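Peptide methionine sulfoxide reductase MsrA (Treponema denticola ATCC 35405, PDB 5FA9) probably repairs oxidised proteins by reducing methionine sulfoxide back to methionine, with an MsrA and an MsrB reductase joined in one bifunctional chain. Local coordinates at residues 163-168 against 240-245; 51-56 against 95-100; 111-116 against 306-311; 234-239 against 274-279; 152-155 against 159-162. The protein carries 2 engineered substitutions. One frame throughout, in Å; residues are numbered along the deposited sequence.

Interaction 1: residues 163-168 against 240-245; sequences YDESKF and TTQALQ
The carboxylate of E165 and the side-chain amide of Q242 confront each other with their planes turned 71° apart, and a water joins them where a direct bond is not made. E165 OE2 and Q242 OE1 lie 4.2 Å from one another, and since both are acceptors here the water between them donates to each, at 2.5 Å from E165 OE2 and 2.7 Å from Q242 OE1. Both side chains set CG opposite the carbonyl carbon (chi1 -65° in E165, -48° in Q242) and then run out extended, which brings their polar ends to the same water. Each oxygen has a further partner: K217 forms a salt bridge with E165 OE2, and the backbone N of L162 donates to Q242 OE1.

The loop 163-168, probably part of the linker of this fusion enzyme, thus meets the MsrB part where a type I turn, T240 to A243, leads into strand 244-249. Beside the water, the methyl CG2 of T240 comes to the edge of the Y163 ring, near its plane, 4.1 Å from CE2. The hydroxyl of Y163 is hydrogen-bonded to that of Y310. An Asx turn shapes the loop itself: D164 OD1 accepts from S166 N at 3.2 Å and from S166 OG at 2.8 Å, both approaching one face of the carboxylate.

Interaction 2: residues 51-56 against 95-100; sequences AETVKI and GIYYVD. With D1D ((4S,5S)-1,2-dithiane-4,5-diol), chain F.
In the mixed beta-sheet of the MsrA part, Y97 on strand 95-98 leans across to A51 and T53 on strand 51-59, passing over strand 2-8, which lies between the two. The touch is made by the far end and one flank of the tyrosine: Y97 OH stands 3.8 Å from A51 CB, and Y97 CE2 is 3.8 Å from T53 OG1, which approaches the ring obliquely. With chi1 at -50°, T53 holds OG1 opposite its carbonyl carbon and CG2 opposite its backbone N, which lets OG1 meet the ring and also donate to A51 O at 2.9 Å, from well above the carbonyl plane. CG2 adds a looser contact with Y97 CD2. The phenol is held by E125, whose OE2 is hydrogen-bonded to Y97 OH.

Strand alternation separates this buried packing from the ligand pocket, because E52, between A51 and T53, points to the other face of the sheet. There its OE1 makes a close contact, 3.3 Å, with carbon C2 of the bound dithiane-diol, while OE2 is hydrogen-bonded to the backbone N of F12. The ligand's hydrogen bonds go to Y92 OH and to OG of S11, an engineered residue at the predicted active-site position.

Interaction 3: residues 111-116 against 306-311; sequences VKFMQK and DYLPYV
F113 presents a ring face to P309 in a CH-pi contact that joins helix 104-115 of the MsrA part to a short, loosely formed helical turn, 308-311, near the C-terminus. A single aromatic side chain thus bridges two pieces of chain nearly 200 residues apart in sequence.

Along the helix, V111 O accepts from Q115 N at 3.0 Å, an ordinary helical hydrogen bond spanning the turn in which F113 sits. F113 itself carries the contact. Its CG lies anti to the backbone N (chi1 173°), which sends the ring outward from the helix toward the other segment. There the CG-CD edge of the proline is laid on the aromatic face: P309 CG sits over the centre, 3.6 Å from the ring centroid and only 7° off the normal, with P309 CD nearest to the tip carbon CZ of F113 at 3.6 Å. The proline and phenylalanine side chains meet at about a right angle. L308 comes in obliquely, its CB 4.0 Å from F113 CE1, and its CD1 reaches the same ring carbon. F317 adds an edge-to-face contact with the same phenyl ring.

Next in sequence, M114 packs on F73 of helix 65-74. On the partner segment D306 OD1 is paired in a salt bridge with K117, while D306 CA lies at the edge of the F113 ring, in its plane, 4.0 Å from F113 CZ.

Interaction 4: residues 234-239 against 274-279; sequences SFTKAI and DGPADA
T236 meets P276 and A279 through its methyl group: CG2 is 3.7 Å from P276 CG and 3.8 Å from A279 CB, with the threonine and proline side chains at about a right angle. With chi1 at 65°, T236 places OG1 between its backbone N and carbonyl carbon; CG2, opposite the carbonyl carbon, is then directed at the loop 274-279 while OG1 reaches a water. That water lies between T236 OG1, at 2.9 Å, and A279 O, and a second donates to T236 O and to A279 O, which therefore accepts from both.

Further out, the backbone bond from A279 N to P276 O, 3.1 Å, draws these two residues close, and P276 CG and A279 CB both reach T236 CG2. The contact lies in the MsrB part, where strand 234-235 leaves the antiparallel sheet beside the loop between strands 267-272 and 283-286; A277 and D278 of that loop pack on a neighbouring subunit. T236 and K237 also line a pocket holding a dithiothreitol, probably from the crystallisation liquor. Chemically the junction is apolar at the methyl and water-bridged at the polar atoms, and with no direct hydrogen bond its polar link depends on the two waters.

Interaction 5: residues 152-155 against 159-162; sequences HIDL and LKPL
D154 and K160 face each other as a charge pair at the surface, with D154 OD2 4.2 Å from K160 NZ, too far apart to count as a salt bridge, so the attraction is probably modest. The aspartate puts its CG anti to the backbone N (chi1 177°) and swings its carboxylate toward the other segment. K160 answers with a fully extended chain, every torsion beyond CG close to 180°, and the two side chains meet at about a right angle, the ammonium end coming up to the carboxylate. The other carboxylate oxygen is already engaged, since D154 OD1 is hydrogen-bonded to T156 OG1 just after its own segment, which fixes how the group is turned.

The backbone contact is similarly loose. L155 O and L159 N come to 4.4 Å, too long for a hydrogen bond. The carbonyl of L155 finds its partner in Q21 instead, accepting from the side-chain NE2.

A bound dithiothreitol, probably from the crystallisation liquor, lies near L159, K160 and P161, and K160 O forms a weak hydrogen bond with its O3.

Both segments belong to the long loop between helix 142-145 and helix 173-179, the short piece between them being only three residues long. Side chains of this loop touch helix 65-74: K160 rests on R74, and L162 packs on A70 and H71 of the same helix.

Interaction 2 lies in the MsrA sheet and interaction 4 in the MsrB part, their centres about 27 Å apart. Interactions 1 and 3 sit at the junction of the two parts, with interaction 5 beside interaction 1, centres about 14 Å apart. Along the chain interaction 2 closes first, interaction 5 follows, and interactions 1 and 4 cross one another; interaction 3 encloses interactions 1, 4 and 5. Direct touches tie the junction together: Y163 meets Y310 and Y307, Q242 meets L162 and K160, L244 meets A238, and Y310 touches I239. Helix 65-74 contacts interactions 1, 3 and 5. This is consistent with the linking loop and the C-terminal residues helping to join the two reductase parts.

Interaction 1: residues 163-168 against 240-245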
# COMPACT_ATOMS: atom_id res chain seq x y z
N TYR B 163 19.12 5.22 -17.35
CA TYR B 163 19.51 6.38 -18.13
C TYR B 163 20.92 6.23 -18.70
O TYR B 163 21.67 5.34 -18.29
CB TYR B 163 19.44 7.65 -17.28
CG TYR B 163 18.06 7.92 -16.71
CD1 TYR B 163 17.04 8.39 -17.51
CD2 TYR B 163 17.79 7.69 -15.36
CE1 TYR B 163 15.78 8.64 -16.99
CE2 TYR B 163 16.54 7.94 -14.84
CZ TYR B 163 15.54 8.41 -15.66
OH TYR B 163 14.28 8.65 -15.14
N ASP B 164 21.27 7.10 -19.64
CA ASP B 164 22.61 7.11 -20.22
C ASP B 164 23.66 7.41 -19.16
O ASP B 164 23.71 8.51 -18.61
CB ASP B 164 22.69 8.14 -21.35
CG ASP B 164 24.02 8.12 -22.06
OD1 ASP B 164 24.72 7.09 -22.00
OD2 ASP B 164 24.38 9.14 -22.69
N GLU B 165 24.50 6.42 -18.87
CA GLU B 165 25.54 6.57 -17.87
C GLU B 165 26.93 6.52 -18.50
O GLU B 165 27.93 6.31 -17.82
CB GLU B 165 25.42 5.48 -16.80
CG GLU B 165 24.16 5.56 -15.97
CD GLU B 165 24.22 4.69 -14.73
OE1 GLU B 165 25.30 4.13 -14.45
OE2 GLU B 165 23.19 4.57 -14.04
N SER B 166 26.98 6.71 -19.82
CA SER B 166 28.24 6.68 -20.55
C SER B 166 29.14 7.83 -20.12
O SER B 166 30.37 7.71 -20.14
CB SER B 166 27.99 6.73 -22.06
OG SER B 166 27.37 7.95 -22.43
N LYS B 167 28.53 8.95 -19.75
CA LYS B 167 29.28 10.13 -19.33
C LYS B 167 29.59 10.12 -17.84
O LYS B 167 30.27 11.02 -17.34
CB LYS B 167 28.51 11.40 -19.68
CG LYS B 167 28.30 11.63 -21.17
CD LYS B 167 27.30 12.76 -21.40
CE LYS B 167 27.70 14.01 -20.62
NZ LYS B 167 26.62 15.04 -20.63
N PHE B 168 29.11 9.11 -17.12
CA PHE B 168 29.31 9.08 -15.68
C PHE B 168 30.37 8.06 -15.26
O PHE B 168 30.21 7.38 -14.24
CB PHE B 168 27.99 8.76 -14.97
CG PHE B 168 26.88 9.72 -15.30
CD1 PHE B 168 27.15 11.05 -15.57
CD2 PHE B 168 25.56 9.28 -15.35
CE1 PHE B 168 26.14 11.93 -15.88
CE2 PHE B 168 24.54 10.16 -15.66
CZ PHE B 168 24.83 11.49 -15.92
N THR B 240 16.98 7.97 -7.75
CA THR B 240 16.60 6.73 -8.42
C THR B 240 17.03 5.53 -7.58
O THR B 240 17.77 5.67 -6.61
CB THR B 240 17.23 6.60 -9.83
OG1 THR B 240 18.66 6.55 -9.72
CG2 THR B 240 16.83 7.77 -10.72
N THR B 241 16.57 4.34 -7.96
CA THR B 241 16.95 3.11 -7.28
C THR B 241 18.33 2.64 -7.73
O THR B 241 18.88 1.69 -7.18
CB THR B 241 15.93 1.99 -7.52
OG1 THR B 241 15.83 1.72 -8.93
CG2 THR B 241 14.56 2.39 -6.99
N GLN B 242 18.87 3.31 -8.74
CA GLN B 242 20.14 2.91 -9.34
C GLN B 242 21.28 3.84 -8.94
O GLN B 242 22.38 3.76 -9.49
CB GLN B 242 20.01 2.89 -10.87
CG GLN B 242 18.78 2.16 -11.37
CD GLN B 242 18.74 2.05 -12.88
OE1 GLN B 242 19.44 2.79 -13.58
NE2 GLN B 242 17.92 1.14 -13.39
N ALA B 243 21.02 4.71 -7.97
CA ALA B 243 21.99 5.73 -7.58
C ALA B 243 22.91 5.28 -6.45
O ALA B 243 24.11 5.56 -6.46
CB ALA B 243 21.27 7.01 -7.19
N LEU B 244 22.35 4.57 -5.47
CA LEU B 244 23.09 4.26 -4.25
C LEU B 244 23.31 2.77 -4.02
O LEU B 244 22.58 1.92 -4.54
CB LEU B 244 22.36 4.85 -3.04
CG LEU B 244 21.97 6.32 -3.11
CD1 LEU B 244 21.34 6.77 -1.80
CD2 LEU B 244 23.18 7.18 -3.45
N GLN B 245 24.34 2.47 -3.23
CA GLN B 245 24.57 1.14 -2.71
C GLN B 245 24.76 1.24 -1.20
O GLN B 245 25.27 2.24 -0.70
CB GLN B 245 25.79 0.48 -3.35
CG GLN B 245 25.48 -0.35 -4.59
CD GLN B 245 26.72 -0.90 -5.26
OE1 GLN B 245 27.84 -0.65 -4.82
NE2 GLN B 245 26.53 -1.67 -6.32
O HOH W 1 20.79 5.07 -14.19

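Interaction 2: residues 51-56 against 95-100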
# COMPACT_ATOMS: atom_id res chain seq x y z
N ALA B 51 -7.59 -4.24 -21.64
CA ALA B 51 -6.16 -4.17 -21.90
C ALA B 51 -5.38 -5.00 -20.89
O ALA B 51 -5.69 -4.99 -19.70
CB ALA B 51 -5.69 -2.72 -21.87
N GLU B 52 -4.37 -5.71 -21.38
CA GLU B 52 -3.52 -6.51 -20.51
C GLU B 52 -2.68 -5.60 -19.62
O GLU B 52 -1.82 -4.87 -20.11
CB GLU B 52 -2.63 -7.44 -21.33
CG GLU B 52 -3.40 -8.53 -22.07
CD GLU B 52 -2.50 -9.60 -22.65
OE1 GLU B 52 -2.99 -10.42 -23.46
OE2 GLU B 52 -1.30 -9.62 -22.30
N THR B 53 -2.93 -5.67 -18.32
CA THR B 53 -2.36 -4.71 -17.38
C THR B 53 -1.71 -5.41 -16.19
O THR B 53 -2.17 -6.46 -15.74
CB THR B 53 -3.44 -3.73 -16.88
OG1 THR B 53 -4.16 -3.19 -17.99
CG2 THR B 53 -2.83 -2.58 -16.08
N VAL B 54 -0.63 -4.82 -15.68
CA VAL B 54 0.03 -5.32 -14.49
C VAL B 54 -0.16 -4.36 -13.32
O VAL B 54 0.18 -3.18 -13.41
CB VAL B 54 1.53 -5.54 -14.72
CG1 VAL B 54 2.21 -5.95 -13.42
CG2 VAL B 54 1.76 -6.58 -15.79
N LYS B 55 -0.71 -4.87 -12.22
CA LYS B 55 -0.88 -4.08 -11.01
C LYS B 55 0.46 -3.93 -10.29
O LYS B 55 1.13 -4.93 -10.01
CB LYS B 55 -1.91 -4.72 -10.08
CG LYS B 55 -2.06 -4.03 -8.74
CD LYS B 55 -3.18 -4.66 -7.92
CE LYS B 55 -3.35 -3.96 -6.58
NZ LYS B 55 -4.44 -4.57 -5.78
N ILE B 56 0.85 -2.70 -10.01
CA ILE B 56 2.12 -2.43 -9.34
C ILE B 56 1.93 -1.81 -7.97
O ILE B 56 1.53 -0.65 -7.86
CB ILE B 56 3.02 -1.50 -10.18
CG1 ILE B 56 3.20 -2.05 -11.60
CG2 ILE B 56 4.36 -1.30 -9.50
CD1 ILE B 56 4.01 -3.32 -11.65
N GLY B 95 -1.41 2.02 -21.84
CA GLY B 95 -2.19 2.88 -20.96
C GLY B 95 -1.66 2.93 -19.54
O GLY B 95 -1.03 1.99 -19.06
N ILE B 96 -1.93 4.05 -18.87
CA ILE B 96 -1.58 4.21 -17.47
C ILE B 96 -2.85 4.49 -16.67
O ILE B 96 -3.52 5.50 -16.88
CB ILE B 96 -0.57 5.35 -17.26
CG1 ILE B 96 0.68 5.12 -18.10
CG2 ILE B 96 -0.20 5.47 -15.78
CD1 ILE B 96 1.66 6.27 -18.09
N TYR B 97 -3.18 3.58 -15.75
CA TYR B 97 -4.44 3.67 -15.02
C TYR B 97 -4.20 3.92 -13.54
O TYR B 97 -3.37 3.26 -12.91
CB TYR B 97 -5.25 2.39 -15.22
CG TYR B 97 -5.37 1.98 -16.67
CD1 TYR B 97 -6.25 2.62 -17.53
CD2 TYR B 97 -4.59 0.95 -17.18
CE1 TYR B 97 -6.36 2.25 -18.86
CE2 TYR B 97 -4.69 0.57 -18.51
CZ TYR B 97 -5.57 1.22 -19.34
OH TYR B 97 -5.67 0.84 -20.66
N TYR B 98 -4.93 4.88 -12.99
CA TYR B 98 -4.74 5.28 -11.60
C TYR B 98 -5.96 4.98 -10.75
O TYR B 98 -7.10 5.02 -11.23
CB TYR B 98 -4.40 6.77 -11.52
CG TYR B 98 -5.46 7.68 -12.10
CD1 TYR B 98 -6.51 8.14 -11.32
CD2 TYR B 98 -5.41 8.07 -13.43
CE1 TYR B 98 -7.48 8.97 -11.85
CE2 TYR B 98 -6.37 8.90 -13.97
CZ TYR B 98 -7.41 9.35 -13.18
OH TYR B 98 -8.38 10.17 -13.71
N VAL B 99 -5.72 4.68 -9.48
CA VAL B 99 -6.79 4.51 -8.51
C VAL B 99 -6.70 5.65 -7.49
O VAL B 99 -7.63 5.90 -6.72
CB VAL B 99 -6.70 3.14 -7.81
CG1 VAL B 99 -5.48 3.09 -6.91
CG2 VAL B 99 -7.96 2.85 -7.03
N ASP B 100 -5.57 6.34 -7.52
CA ASP B 100 -5.30 7.45 -6.62
C ASP B 100 -5.32 8.76 -7.40
O ASP B 100 -4.45 9.01 -8.23
CB ASP B 100 -3.96 7.26 -5.91
CG ASP B 100 -3.74 8.23 -4.76
OD1 ASP B 100 -4.55 9.16 -4.60
OD2 ASP B 100 -2.76 8.05 -4.02
S1 D1D F . -3.33 -14.12 -22.65
C1 D1D F . -1.86 -14.01 -21.99
C2 D1D F . -0.92 -12.95 -22.76
O2 D1D F . 0.24 -12.99 -22.28
C3 D1D F . -0.84 -13.26 -24.45
O3 D1D F . -0.20 -12.33 -25.01
C4 D1D F . -2.30 -13.39 -25.13
S4 D1D F . -3.25 -14.44 -24.35

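Interaction 3: residues 111-116 against 306-311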
# COMPACT_ATOMS: atom_id res chain seq x y z
N VAL B 111 3.75 12.40 -19.09
CA VAL B 111 3.41 12.11 -20.48
C VAL B 111 3.77 13.29 -21.37
O VAL B 111 4.33 13.11 -22.46
CB VAL B 111 1.91 11.77 -20.64
CG1 VAL B 111 1.56 11.59 -22.11
CG2 VAL B 111 1.57 10.52 -19.85
N LYS B 112 3.45 14.49 -20.91
CA LYS B 112 3.82 15.72 -21.61
C LYS B 112 5.33 15.84 -21.70
O LYS B 112 5.88 16.30 -22.70
CB LYS B 112 3.22 16.94 -20.91
CG LYS B 112 1.70 16.98 -20.91
CD LYS B 112 1.19 18.17 -20.12
CE LYS B 112 -0.32 18.13 -19.97
NZ LYS B 112 -0.81 19.06 -18.91
N PHE B 113 6.00 15.44 -20.62
CA PHE B 113 7.46 15.41 -20.58
C PHE B 113 8.03 14.48 -21.64
O PHE B 113 8.99 14.82 -22.34
CB PHE B 113 7.94 14.98 -19.19
CG PHE B 113 9.42 14.76 -19.09
CD1 PHE B 113 10.29 15.84 -18.99
CD2 PHE B 113 9.95 13.48 -19.09
CE1 PHE B 113 11.66 15.64 -18.90
CE2 PHE B 113 11.31 13.27 -19.00
CZ PHE B 113 12.17 14.35 -18.91
N MET B 114 7.44 13.29 -21.77
CA MET B 114 7.90 12.29 -22.72
C MET B 114 7.62 12.70 -24.17
O MET B 114 8.34 12.28 -25.08
CB MET B 114 7.25 10.94 -22.43
CG MET B 114 7.73 10.29 -21.14
SD MET B 114 9.51 10.04 -21.12
CE MET B 114 9.73 9.01 -22.57
N GLN B 115 6.58 13.49 -24.37
CA GLN B 115 6.19 13.94 -25.70
C GLN B 115 7.30 14.74 -26.38
O GLN B 115 7.43 14.72 -27.60
CB GLN B 115 4.90 14.77 -25.64
CG GLN B 115 4.36 15.19 -26.99
CD GLN B 115 4.01 14.01 -27.88
OE1 GLN B 115 2.95 13.40 -27.74
NE2 GLN B 115 4.91 13.68 -28.80
N LYS B 116 8.09 15.43 -25.57
CA LYS B 116 9.19 16.25 -26.08
C LYS B 116 10.30 15.40 -26.71
O LYS B 116 11.20 15.94 -27.36
CB LYS B 116 9.77 17.11 -24.95
CG LYS B 116 8.75 18.02 -24.29
CD LYS B 116 9.42 19.17 -23.55
CE LYS B 116 8.38 20.14 -23.00
NZ LYS B 116 8.97 21.05 -21.97
N ASP B 306 16.70 14.48 -18.62
CA ASP B 306 15.93 13.29 -18.28
C ASP B 306 15.53 13.25 -16.81
O ASP B 306 14.68 12.44 -16.41
CB ASP B 306 16.71 12.03 -18.63
CG ASP B 306 16.85 11.82 -20.13
OD1 ASP B 306 16.15 12.52 -20.89
OD2 ASP B 306 17.67 10.97 -20.54
N TYR B 307 16.12 14.12 -16.00
CA TYR B 307 15.92 14.09 -14.56
C TYR B 307 15.02 15.21 -14.05
O TYR B 307 14.86 15.39 -12.84
CB TYR B 307 17.28 14.15 -13.84
CG TYR B 307 18.19 13.00 -14.19
CD1 TYR B 307 18.13 11.79 -13.50
CD2 TYR B 307 19.12 13.11 -15.21
CE1 TYR B 307 18.96 10.74 -13.82
CE2 TYR B 307 19.96 12.06 -15.54
CZ TYR B 307 19.88 10.88 -14.84
OH TYR B 307 20.71 9.83 -15.15
N LEU B 308 14.43 15.96 -14.98
CA LEU B 308 13.53 17.06 -14.62
C LEU B 308 12.31 16.64 -13.78
O LEU B 308 11.98 17.33 -12.81
CB LEU B 308 13.06 17.79 -15.88
CG LEU B 308 14.13 18.46 -16.74
CD1 LEU B 308 13.52 19.10 -17.97
CD2 LEU B 308 14.92 19.48 -15.93
N PRO B 309 11.64 15.52 -14.12
CA PRO B 309 10.46 15.17 -13.32
C PRO B 309 10.76 14.84 -11.85
O PRO B 309 9.86 14.92 -11.02
CB PRO B 309 9.90 13.94 -14.03
CG PRO B 309 10.37 14.08 -15.43
CD PRO B 309 11.74 14.65 -15.31
N TYR B 310 12.00 14.48 -11.54
CA TYR B 310 12.38 14.18 -10.17
C TYR B 310 12.43 15.45 -9.32
O TYR B 310 12.33 15.39 -8.10
CB TYR B 310 13.72 13.44 -10.12
CG TYR B 310 13.68 12.08 -10.77
CD1 TYR B 310 12.99 11.02 -10.18
CD2 TYR B 310 14.34 11.84 -11.97
CE1 TYR B 310 12.96 9.78 -10.77
CE2 TYR B 310 14.31 10.60 -12.57
CZ TYR B 310 13.62 9.57 -11.97
OH TYR B 310 13.59 8.33 -12.56
N VAL B 311 12.59 16.59 -9.99
CA VAL B 311 12.58 17.88 -9.31
C VAL B 311 11.17 18.45 -9.29
O VAL B 311 10.69 18.91 -8.26
CB VAL B 311 13.54 18.88 -9.98
CG1 VAL B 311 13.55 20.19 -9.20
CG2 VAL B 311 14.94 18.30 -10.07

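Interaction 4: residues 234-239 against 274-279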
# COMPACT_ATOMS: atom_id res chain seq x y z
N SER B 234 20.37 16.55 4.20
CA SER B 234 19.58 15.36 4.50
C SER B 234 18.48 15.14 3.47
O SER B 234 17.81 16.09 3.06
CB SER B 234 18.98 15.46 5.90
OG SER B 234 19.99 15.62 6.88
N PHE B 235 18.30 13.89 3.07
CA PHE B 235 17.30 13.54 2.07
C PHE B 235 16.44 12.37 2.55
O PHE B 235 16.88 11.57 3.37
CB PHE B 235 17.98 13.19 0.74
CG PHE B 235 18.84 14.29 0.19
CD1 PHE B 235 20.18 14.38 0.53
CD2 PHE B 235 18.31 15.24 -0.68
CE1 PHE B 235 20.97 15.39 0.03
CE2 PHE B 235 19.10 16.25 -1.18
CZ PHE B 235 20.43 16.33 -0.83
N THR B 236 15.22 12.29 2.03
CA THR B 236 14.29 11.24 2.43
C THR B 236 14.43 10.00 1.56
O THR B 236 13.99 8.91 1.94
CB THR B 236 12.83 11.73 2.38
OG1 THR B 236 12.48 12.03 1.03
CG2 THR B 236 12.66 12.98 3.24
N LYS B 237 15.03 10.17 0.39
CA LYS B 237 15.24 9.06 -0.54
C LYS B 237 16.27 9.43 -1.61
O LYS B 237 16.66 10.59 -1.74
CB LYS B 237 13.92 8.67 -1.21
CG LYS B 237 13.44 9.66 -2.27
CD LYS B 237 12.08 9.26 -2.83
CE LYS B 237 12.15 7.93 -3.55
NZ LYS B 237 13.06 7.98 -4.73
N ALA B 238 16.69 8.43 -2.37
CA ALA B 238 17.57 8.65 -3.51
C ALA B 238 16.74 9.09 -4.71
O ALA B 238 15.53 8.86 -4.75
CB ALA B 238 18.36 7.40 -3.84
N ILE B 239 17.38 9.73 -5.69
CA ILE B 239 16.67 10.21 -6.86
C ILE B 239 16.19 9.04 -7.71
O ILE B 239 15.11 9.10 -8.31
CB ILE B 239 17.54 11.18 -7.70
CG1 ILE B 239 16.71 11.86 -8.79
CG2 ILE B 239 18.75 10.46 -8.31
CD1 ILE B 239 17.44 12.98 -9.51
N ASP B 274 15.58 7.51 11.32
CA ASP B 274 14.89 8.55 12.08
C ASP B 274 14.44 9.71 11.20
O ASP B 274 14.32 10.84 11.66
CB ASP B 274 15.80 9.07 13.20
CG ASP B 274 17.08 9.68 12.68
OD1 ASP B 274 17.41 9.47 11.50
OD2 ASP B 274 17.77 10.37 13.46
N GLY B 275 14.18 9.42 9.93
CA GLY B 275 13.67 10.43 9.01
C GLY B 275 12.19 10.67 9.19
O GLY B 275 11.54 9.97 9.98
N PRO B 276 11.63 11.66 8.47
CA PRO B 276 10.20 11.96 8.53
C PRO B 276 9.37 10.76 8.10
O PRO B 276 9.53 10.26 6.98
CB PRO B 276 10.04 13.13 7.56
CG PRO B 276 11.22 13.04 6.66
CD PRO B 276 12.34 12.52 7.51
N ALA B 277 8.47 10.31 8.98
CA ALA B 277 7.75 9.06 8.78
C ALA B 277 6.81 9.09 7.57
O ALA B 277 6.59 8.06 6.93
CB ALA B 277 6.97 8.72 10.03
N ASP B 278 6.25 10.26 7.27
CA ASP B 278 5.31 10.37 6.15
C ASP B 278 6.04 10.27 4.81
O ASP B 278 5.42 10.00 3.78
CB ASP B 278 4.52 11.68 6.24
CG ASP B 278 5.42 12.90 6.38
OD1 ASP B 278 6.65 12.78 6.20
OD2 ASP B 278 4.88 13.99 6.68
N ALA B 279 7.35 10.49 4.83
CA ALA B 279 8.16 10.42 3.62
C ALA B 279 8.85 9.07 3.50
O ALA B 279 9.58 8.81 2.54
CB ALA B 279 9.18 11.54 3.60
O HOH W 2 10.90 9.77 0.30
O HOH W 3 12.02 8.14 3.43

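Interaction 5: residues 152-155 against 159-162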
# COMPACT_ATOMS: atom_id res chain seq x y z
N HIS B 152 8.65 -10.20 -25.06
CA HIS B 152 9.17 -9.19 -25.97
C HIS B 152 10.22 -8.32 -25.29
O HIS B 152 11.24 -7.98 -25.88
CB HIS B 152 8.03 -8.32 -26.51
CG HIS B 152 8.48 -7.27 -27.48
ND1 HIS B 152 9.07 -7.58 -28.69
CD2 HIS B 152 8.43 -5.92 -27.43
CE1 HIS B 152 9.36 -6.47 -29.33
NE2 HIS B 152 8.98 -5.44 -28.59
N ILE B 153 9.94 -7.95 -24.04
CA ILE B 153 10.84 -7.10 -23.27
C ILE B 153 12.16 -7.82 -22.97
O ILE B 153 12.17 -9.03 -22.73
CB ILE B 153 10.19 -6.66 -21.94
CG1 ILE B 153 8.77 -6.15 -22.17
CG2 ILE B 153 11.04 -5.61 -21.24
CD1 ILE B 153 8.68 -5.08 -23.24
N ASP B 154 13.26 -7.09 -23.00
CA ASP B 154 14.54 -7.62 -22.55
C ASP B 154 14.64 -7.45 -21.04
O ASP B 154 14.94 -6.37 -20.55
CB ASP B 154 15.70 -6.93 -23.26
CG ASP B 154 17.05 -7.40 -22.77
OD1 ASP B 154 17.15 -8.56 -22.31
OD2 ASP B 154 18.02 -6.62 -22.85
N LEU B 155 14.38 -8.53 -20.31
CA LEU B 155 14.31 -8.48 -18.85
C LEU B 155 15.63 -8.10 -18.19
O LEU B 155 15.66 -7.67 -17.04
CB LEU B 155 13.83 -9.82 -18.29
CG LEU B 155 12.42 -10.26 -18.68
CD1 LEU B 155 12.02 -11.52 -17.93
CD2 LEU B 155 11.42 -9.14 -18.42
N LEU B 159 18.20 -4.79 -14.85
CA LEU B 159 19.46 -4.83 -14.11
C LEU B 159 20.51 -3.97 -14.80
O LEU B 159 21.69 -4.00 -14.45
CB LEU B 159 19.96 -6.27 -13.98
CG LEU B 159 18.97 -7.26 -13.35
CD1 LEU B 159 19.49 -8.68 -13.45
CD2 LEU B 159 18.70 -6.88 -11.90
N LYS B 160 20.06 -3.20 -15.79
CA LYS B 160 20.93 -2.29 -16.53
C LYS B 160 20.49 -0.85 -16.29
O LYS B 160 19.34 -0.61 -15.90
CB LYS B 160 20.90 -2.64 -18.02
CG LYS B 160 21.55 -3.97 -18.35
CD LYS B 160 21.39 -4.33 -19.82
CE LYS B 160 22.08 -5.65 -20.14
NZ LYS B 160 21.93 -6.03 -21.57
N PRO B 161 21.39 0.12 -16.51
CA PRO B 161 21.08 1.53 -16.24
C PRO B 161 19.82 2.03 -16.95
O PRO B 161 19.63 1.77 -18.14
CB PRO B 161 22.31 2.27 -16.76
CG PRO B 161 23.41 1.29 -16.60
CD PRO B 161 22.81 -0.05 -16.89
N LEU B 162 18.97 2.73 -16.21
CA LEU B 162 17.75 3.31 -16.76
C LEU B 162 18.07 4.48 -17.69
O LEU B 162 17.38 4.69 -18.68
CB LEU B 162 16.83 3.77 -15.62
CG LEU B 162 15.49 4.42 -16.01
CD1 LEU B 162 14.69 3.51 -16.92
CD2 LEU B 162 14.69 4.78 -14.77